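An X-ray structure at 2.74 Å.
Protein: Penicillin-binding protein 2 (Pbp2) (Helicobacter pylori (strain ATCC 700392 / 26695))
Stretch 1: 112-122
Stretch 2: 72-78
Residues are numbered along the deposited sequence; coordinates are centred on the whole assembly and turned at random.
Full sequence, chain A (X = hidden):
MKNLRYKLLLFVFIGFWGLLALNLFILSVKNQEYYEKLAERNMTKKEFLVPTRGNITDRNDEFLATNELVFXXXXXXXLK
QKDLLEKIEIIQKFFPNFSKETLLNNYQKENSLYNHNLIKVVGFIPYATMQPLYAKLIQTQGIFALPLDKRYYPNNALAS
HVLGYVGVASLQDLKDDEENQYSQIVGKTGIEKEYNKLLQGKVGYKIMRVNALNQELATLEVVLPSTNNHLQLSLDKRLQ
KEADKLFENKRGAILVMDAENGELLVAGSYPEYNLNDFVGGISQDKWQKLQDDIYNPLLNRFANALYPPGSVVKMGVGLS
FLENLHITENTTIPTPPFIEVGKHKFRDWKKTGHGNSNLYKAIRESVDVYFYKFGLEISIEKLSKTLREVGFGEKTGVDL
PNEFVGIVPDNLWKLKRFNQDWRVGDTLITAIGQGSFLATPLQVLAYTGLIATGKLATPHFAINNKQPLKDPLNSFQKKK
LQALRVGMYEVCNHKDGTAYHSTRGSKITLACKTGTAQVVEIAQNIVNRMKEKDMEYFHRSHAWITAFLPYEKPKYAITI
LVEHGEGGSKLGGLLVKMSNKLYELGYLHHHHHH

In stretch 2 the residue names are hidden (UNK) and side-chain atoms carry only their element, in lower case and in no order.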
ATOM      1  N   SER A 112       9.906  16.146   1.028  1.00143.28           N
ATOM      2  CA  SER A 112      11.125  15.506   0.499  1.00137.59           C
ATOM      3  C   SER A 112      11.004  13.981   0.291  1.00141.05           C
ATOM      4  O   SER A 112       9.896  13.439   0.172  1.00135.38           O
ATOM      5  CB  SER A 112      12.367  15.853   1.338  1.00131.04           C
ATOM      6  OG  SER A 112      13.553  15.448   0.675  1.00119.88           O
ATOM      7  N   LEU A 113      12.156  13.316   0.224  1.00144.78           N
ATOM      8  CA  LEU A 113      12.248  11.872  -0.023  1.00148.24           C
ATOM      9  C   LEU A 113      13.291  11.230   0.920  1.00162.44           C
ATOM     10  O   LEU A 113      13.864  11.903   1.783  1.00185.15           O
ATOM     11  CB  LEU A 113      12.620  11.625  -1.502  1.00140.43           C
ATOM     12  CG  LEU A 113      12.546  10.219  -2.143  1.00129.67           C
ATOM     13  CD1 LEU A 113      11.112   9.719  -2.247  1.00124.90           C
ATOM     14  CD2 LEU A 113      13.203  10.205  -3.515  1.00126.66           C
ATOM     15  N   TYR A 114      13.495   9.923   0.762  1.00160.60           N
ATOM     16  CA  TYR A 114      14.553   9.153   1.444  1.00145.51           C
ATOM     17  C   TYR A 114      15.925   9.210   0.730  1.00141.50           C
ATOM     18  O   TYR A 114      16.908   8.659   1.229  1.00127.67           O
ATOM     19  CB  TYR A 114      14.111   7.681   1.551  1.00142.83           C
ATOM     20  CG  TYR A 114      13.509   7.139   0.262  1.00147.87           C
ATOM     21  CD1 TYR A 114      14.320   6.660  -0.772  1.00147.34           C
ATOM     22  CD2 TYR A 114      12.131   7.141   0.063  1.00144.92           C
ATOM     23  CE1 TYR A 114      13.771   6.190  -1.955  1.00145.47           C
ATOM     24  CE2 TYR A 114      11.573   6.674  -1.118  1.00145.58           C
ATOM     25  CZ  TYR A 114      12.397   6.200  -2.125  1.00144.83           C
ATOM     26  OH  TYR A 114      11.846   5.733  -3.297  1.00123.16           O
ATOM     27  N   ASN A 115      15.974   9.897  -0.416  1.00148.98           N
ATOM     28  CA  ASN A 115      17.094   9.871  -1.367  1.00147.76           C
ATOM     29  C   ASN A 115      18.024  11.097  -1.250  1.00150.06           C
ATOM     30  O   ASN A 115      17.615  12.161  -0.779  1.00147.70           O
ATOM     31  CB  ASN A 115      16.496   9.803  -2.784  1.00142.54           C
ATOM     32  CG  ASN A 115      17.497   9.397  -3.846  1.00134.82           C
ATOM     33  OD1 ASN A 115      18.591   8.922  -3.548  1.00145.89           O
ATOM     34  ND2 ASN A 115      17.120   9.585  -5.104  1.00110.17           N
ATOM     35  N   HIS A 116      19.259  10.937  -1.741  1.00150.36           N
ATOM     36  CA  HIS A 116      20.337  11.951  -1.685  1.00142.04           C
ATOM     37  C   HIS A 116      20.148  13.109  -2.702  1.00139.29           C
ATOM     38  O   HIS A 116      21.054  13.934  -2.888  1.00130.51           O
ATOM     39  CB  HIS A 116      21.683  11.240  -1.973  1.00133.49           C
ATOM     40  CG  HIS A 116      22.818  11.653  -1.083  1.00127.32           C
ATOM     41  ND1 HIS A 116      23.315  10.839  -0.087  1.00121.41           N
ATOM     42  CD2 HIS A 116      23.579  12.774  -1.067  1.00125.54           C
ATOM     43  CE1 HIS A 116      24.317  11.448   0.520  1.00121.62           C
ATOM     44  NE2 HIS A 116      24.498  12.623  -0.056  1.00127.67           N
ATOM     45  N   ASN A 117      18.965  13.177  -3.324  1.00129.32           N
ATOM     46  CA  ASN A 117      18.743  13.986  -4.531  1.00117.75           C
ATOM     47  C   ASN A 117      17.378  14.713  -4.584  1.00107.63           C
ATOM     48  O   ASN A 117      17.315  15.940  -4.646  1.00 97.55           O
ATOM     49  CB  ASN A 117      18.801  13.082  -5.780  1.00116.16           C
ATOM     50  CG  ASN A 117      20.103  12.322  -5.921  1.00114.44           C
ATOM     51  OD1 ASN A 117      21.177  12.863  -5.688  1.00118.31           O
ATOM     52  ND2 ASN A 117      20.008  11.058  -6.315  1.00107.98           N
ATOM     53  N   LEU A 118      16.295  13.927  -4.606  1.00 95.78           N
ATOM     54  CA  LEU A 118      15.050  14.319  -5.305  1.00 83.92           C
ATOM     55  C   LEU A 118      13.939  14.891  -4.435  1.00 76.47           C
ATOM     56  O   LEU A 118      13.644  14.358  -3.376  1.00 77.63           O
ATOM     57  CB  LEU A 118      14.495  13.109  -6.075  1.00 80.70           C
ATOM     58  CG  LEU A 118      15.324  12.613  -7.266  1.00 80.99           C
ATOM     59  CD1 LEU A 118      14.900  11.225  -7.718  1.00 74.22           C
ATOM     60  CD2 LEU A 118      15.241  13.613  -8.412  1.00 87.13           C
ATOM     61  N   ILE A 119      13.287  15.942  -4.929  1.00 72.38           N
ATOM     62  CA  ILE A 119      12.232  16.664  -4.195  1.00 77.51           C
ATOM     63  C   ILE A 119      10.828  16.481  -4.805  1.00 72.04           C
ATOM     64  O   ILE A 119      10.621  16.732  -5.991  1.00 74.45           O
ATOM     65  CB  ILE A 119      12.544  18.181  -4.151  1.00 86.31           C
ATOM     66  CG1 ILE A 119      13.845  18.416  -3.370  1.00 92.55           C
ATOM     67  CG2 ILE A 119      11.381  18.960  -3.538  1.00 87.83           C
ATOM     68  CD1 ILE A 119      14.285  19.864  -3.226  1.00 95.77           C
ATOM     69  N   LYS A 120       9.855  16.105  -3.976  1.00 65.45           N
ATOM     70  CA  LYS A 120       8.494  15.793  -4.444  1.00 59.74           C
ATOM     71  C   LYS A 120       7.640  17.037  -4.718  1.00 53.04           C
ATOM     72  O   LYS A 120       7.169  17.671  -3.795  1.00 50.66           O
ATOM     73  CB  LYS A 120       7.768  14.888  -3.426  1.00 60.28           C
ATOM     74  CG  LYS A 120       6.360  14.475  -3.859  1.00 61.68           C
ATOM     75  CD  LYS A 120       5.768  13.402  -2.964  1.00 62.33           C
ATOM     76  CE  LYS A 120       5.356  13.989  -1.628  1.00 65.88           C
ATOM     77  NZ  LYS A 120       5.057  12.930  -0.630  1.00 65.27           N
ATOM     78  N   VAL A 121       7.395  17.361  -5.979  1.00 50.25           N
ATOM     79  CA  VAL A 121       6.582  18.546  -6.309  1.00 53.90           C
ATOM     80  C   VAL A 121       5.063  18.318  -6.233  1.00 54.95           C
ATOM     81  O   VAL A 121       4.349  19.072  -5.567  1.00 60.23           O
ATOM     82  CB  VAL A 121       6.910  19.104  -7.703  1.00 54.30           C
ATOM     83  CG1 VAL A 121       6.078  20.352  -7.985  1.00 52.59           C
ATOM     84  CG2 VAL A 121       8.393  19.422  -7.818  1.00 56.59           C
ATOM     85  N   VAL A 122       4.563  17.321  -6.959  1.00 54.92           N
ATOM     86  CA  VAL A 122       3.183  16.863  -6.783  1.00 53.89           C
ATOM     87  C   VAL A 122       3.220  15.477  -6.193  1.00 54.51           C
ATOM     88  O   VAL A 122       3.994  14.641  -6.637  1.00 55.25           O
ATOM     89  CB  VAL A 122       2.401  16.783  -8.104  1.00 52.81           C
ATOM     90  CG1 VAL A 122       0.953  16.435  -7.826  1.00 51.10           C
ATOM     91  CG2 VAL A 122       2.475  18.103  -8.849  1.00 55.34           C
ATOM     92  N   UNK A  72       3.974  10.364  -7.905  1.00 39.59           N
ATOM     93  CA  UNK A  72       4.588  11.545  -7.353  1.00 40.86           C
ATOM     94  C   UNK A  72       5.487  12.119  -8.418  1.00 43.39           C
ATOM     95  O   UNK A  72       6.245  11.389  -9.032  1.00 43.14           O
ATOM     96  N   UNK A  73       5.389  13.422  -8.669  1.00 46.02           N
ATOM     97  CA  UNK A  73       6.273  14.051  -9.642  1.00 49.00           C
ATOM     98  C   UNK A  73       7.404  14.756  -8.904  1.00 51.70           C
ATOM     99  O   UNK A  73       7.161  15.566  -8.017  1.00 50.41           O
ATOM    100  c   UNK A  73       6.456  15.729 -11.519  1.00 49.92           C
ATOM    101  c   UNK A  73       4.442  14.263 -11.345  1.00 47.14           C
ATOM    102  c   UNK A  73       5.507  15.019 -10.563  1.00 48.68           C
ATOM    103  N   UNK A  74       8.637  14.441  -9.287  1.00 57.53           N
ATOM    104  CA  UNK A  74       9.821  14.914  -8.583  1.00 63.92           C
ATOM    105  C   UNK A  74      10.725  15.752  -9.485  1.00 69.23           C
ATOM    106  O   UNK A  74      10.863  15.459 -10.687  1.00 74.97           O
ATOM    107  c   UNK A  74       9.034  11.602  -4.759  1.00 72.82           C
ATOM    108  c   UNK A  74      10.105  12.466  -4.594  1.00 73.73           C
ATOM    109  c   UNK A  74      10.054  12.990  -6.943  1.00 67.89           C
ATOM    110  c   UNK A  74      10.640  13.720  -8.112  1.00 67.25           C
ATOM    111  c   UNK A  74      10.612  13.149  -5.683  1.00 72.94           C
ATOM    112  c   UNK A  74       8.979  12.125  -7.099  1.00 68.07           C
ATOM    113  c   UNK A  74       8.462  11.441  -6.014  1.00 70.44           C
ATOM    114  N   UNK A  75      11.350  16.771  -8.886  1.00 70.12           N
ATOM    115  CA  UNK A  75      12.419  17.545  -9.531  1.00 68.69           C
ATOM    116  C   UNK A  75      13.725  17.388  -8.737  1.00 75.83           C
ATOM    117  O   UNK A  75      13.688  17.145  -7.531  1.00 79.48           O
ATOM    118  c   UNK A  75      12.025  19.015  -9.632  1.00 65.33           C
ATOM    119  c   UNK A  75      11.221  19.092 -12.041  1.00 66.22           C
ATOM    120  c   UNK A  75      10.861  19.344 -10.578  1.00 65.65           C
ATOM    121  c   UNK A  75      10.410  20.790 -10.397  1.00 66.52           C
ATOM    122  N   UNK A  76      14.887  17.501  -9.410  1.00 86.51           N
ATOM    123  CA  UNK A  76      16.145  17.331  -8.676  1.00 90.59           C
ATOM    124  C   UNK A  76      16.456  18.552  -7.789  1.00 95.59           C
ATOM    125  O   UNK A  76      16.092  19.680  -8.136  1.00 93.38           O
ATOM    126  c   UNK A  76      16.605  17.854 -10.969  1.00 91.49           C
ATOM    127  c   UNK A  76      17.178  17.141  -9.790  1.00 89.35           C
ATOM    128  c   UNK A  76      15.107  17.825 -10.832  1.00 89.90           C
ATOM    129  N   UNK A  77      17.088  18.317  -6.641  1.00107.02           N
ATOM    130  CA  UNK A  77      17.392  19.397  -5.696  1.00117.56           C
ATOM    131  C   UNK A  77      18.589  20.220  -6.162  1.00121.01           C
ATOM    132  O   UNK A  77      19.499  19.704  -6.810  1.00120.91           O
ATOM    133  o   UNK A  77      18.737  17.927  -4.253  1.00131.83           O
ATOM    134  c   UNK A  77      17.650  18.842  -4.284  1.00124.22           C
ATOM    135  N   UNK A  78      18.583  21.505  -5.829  1.00122.95           N
ATOM    136  CA  UNK A  78      19.712  22.386  -6.139  1.00124.63           C
ATOM    137  C   UNK A  78      19.683  22.876  -7.573  1.00119.47           C
ATOM    138  O   UNK A  78      20.667  22.774  -8.298  1.00122.20           O
TER

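Position 72 has no side-chain atoms at all, and its CA lies 3.2 Å from Val122 O, a CA-H...O contact: this is Gly72. An ideal CB here would sit 3.7 Å from Val122 O, and the tighter squeeze would come from position 74 of its own strand.

Position 73 carries three carbons, one of them bonded to the other two: a fork directly on the backbone with no oxygen. Its CB is 4.3 Å from Val122 CB, and the two side chains share a face of the sheet; the residue is Val73. The backbone does more. Val73 N donates to Val122 O at 2.7 Å, while Val73 O accepts from Val121 N at 2.7 Å and, weakly, from Val122 N at 3.3 Å. One carbonyl serving two successive amides is the signature of the bulge that shifts the register here by one residue.

Position 74 shows one carbon followed by a ring of six carbons with no oxygen attached, and the ring packs against Lys120, Leu118 and Leu113, so it is Phe74 and not tyrosine. Stretch 1 covers more of this residue, 111 Å², than of any other in stretch 2. Lys120 lies over one face, its CA 3.9 Å from the ring centroid in a CH-pi contact and its CB 3.6 Å from Phe74 CE1. Leu118 CB approaches Phe74 CD1 at 3.9 Å, and Leu113 CD1 reaches Phe74 CE1 at 3.8 Å, bringing the loop before the strand into the same apolar cluster.

Position 75 has four carbons forked at the second, and one tip of the fork touches Val121: the pattern of Leu75. The side chain turns to the face opposite the phenylalanine, where Leu75 CD1 meets Val121 CG2 at 3.5 Å. Its backbone forms a reciprocal pair with Ile119: Leu75 N to Ile119 O at 3.0 Å and Ile119 N to Leu75 O at 2.9 Å.

Position 76 holds three carbons that close a ring onto the backbone N, with Leu118 CD2 packed 3.8 Å from its CA, which identifies Pro76. A proline nitrogen has no hydrogen to give, but this position faces Leu118 in a non-hydrogen-bonded pair, so the register asks for no amide bond from it to stretch 1.

Position 77 has one carbon and one oxygen; the carbon, CB, lies 3.7 Å from Ile119 CD1, and the oxygen meets the backbone of Asn117, giving Ser77. Ser77 OG donates to Asn117 O at a very short 2.5 Å, and Ser77 N donates to the same oxygen at 3.1 Å.

Position 78 again lacks side-chain atoms and makes no contact with stretch 1: Gly78. Its phi of 81° favours glycine.

The contact is an antiparallel ladder with different packing on its two faces. Phe74 gathers Leu118 and Lys120 on one; Val73 and Leu75 share the other with Val122 and Ile119. Paired amides fix the register, the bulge absorbs a one-residue shift as stretch 1 turns its corner, and Ser77 fastens the far end through Asn117 O.

Stretch 2 72-78: GVFLPSG
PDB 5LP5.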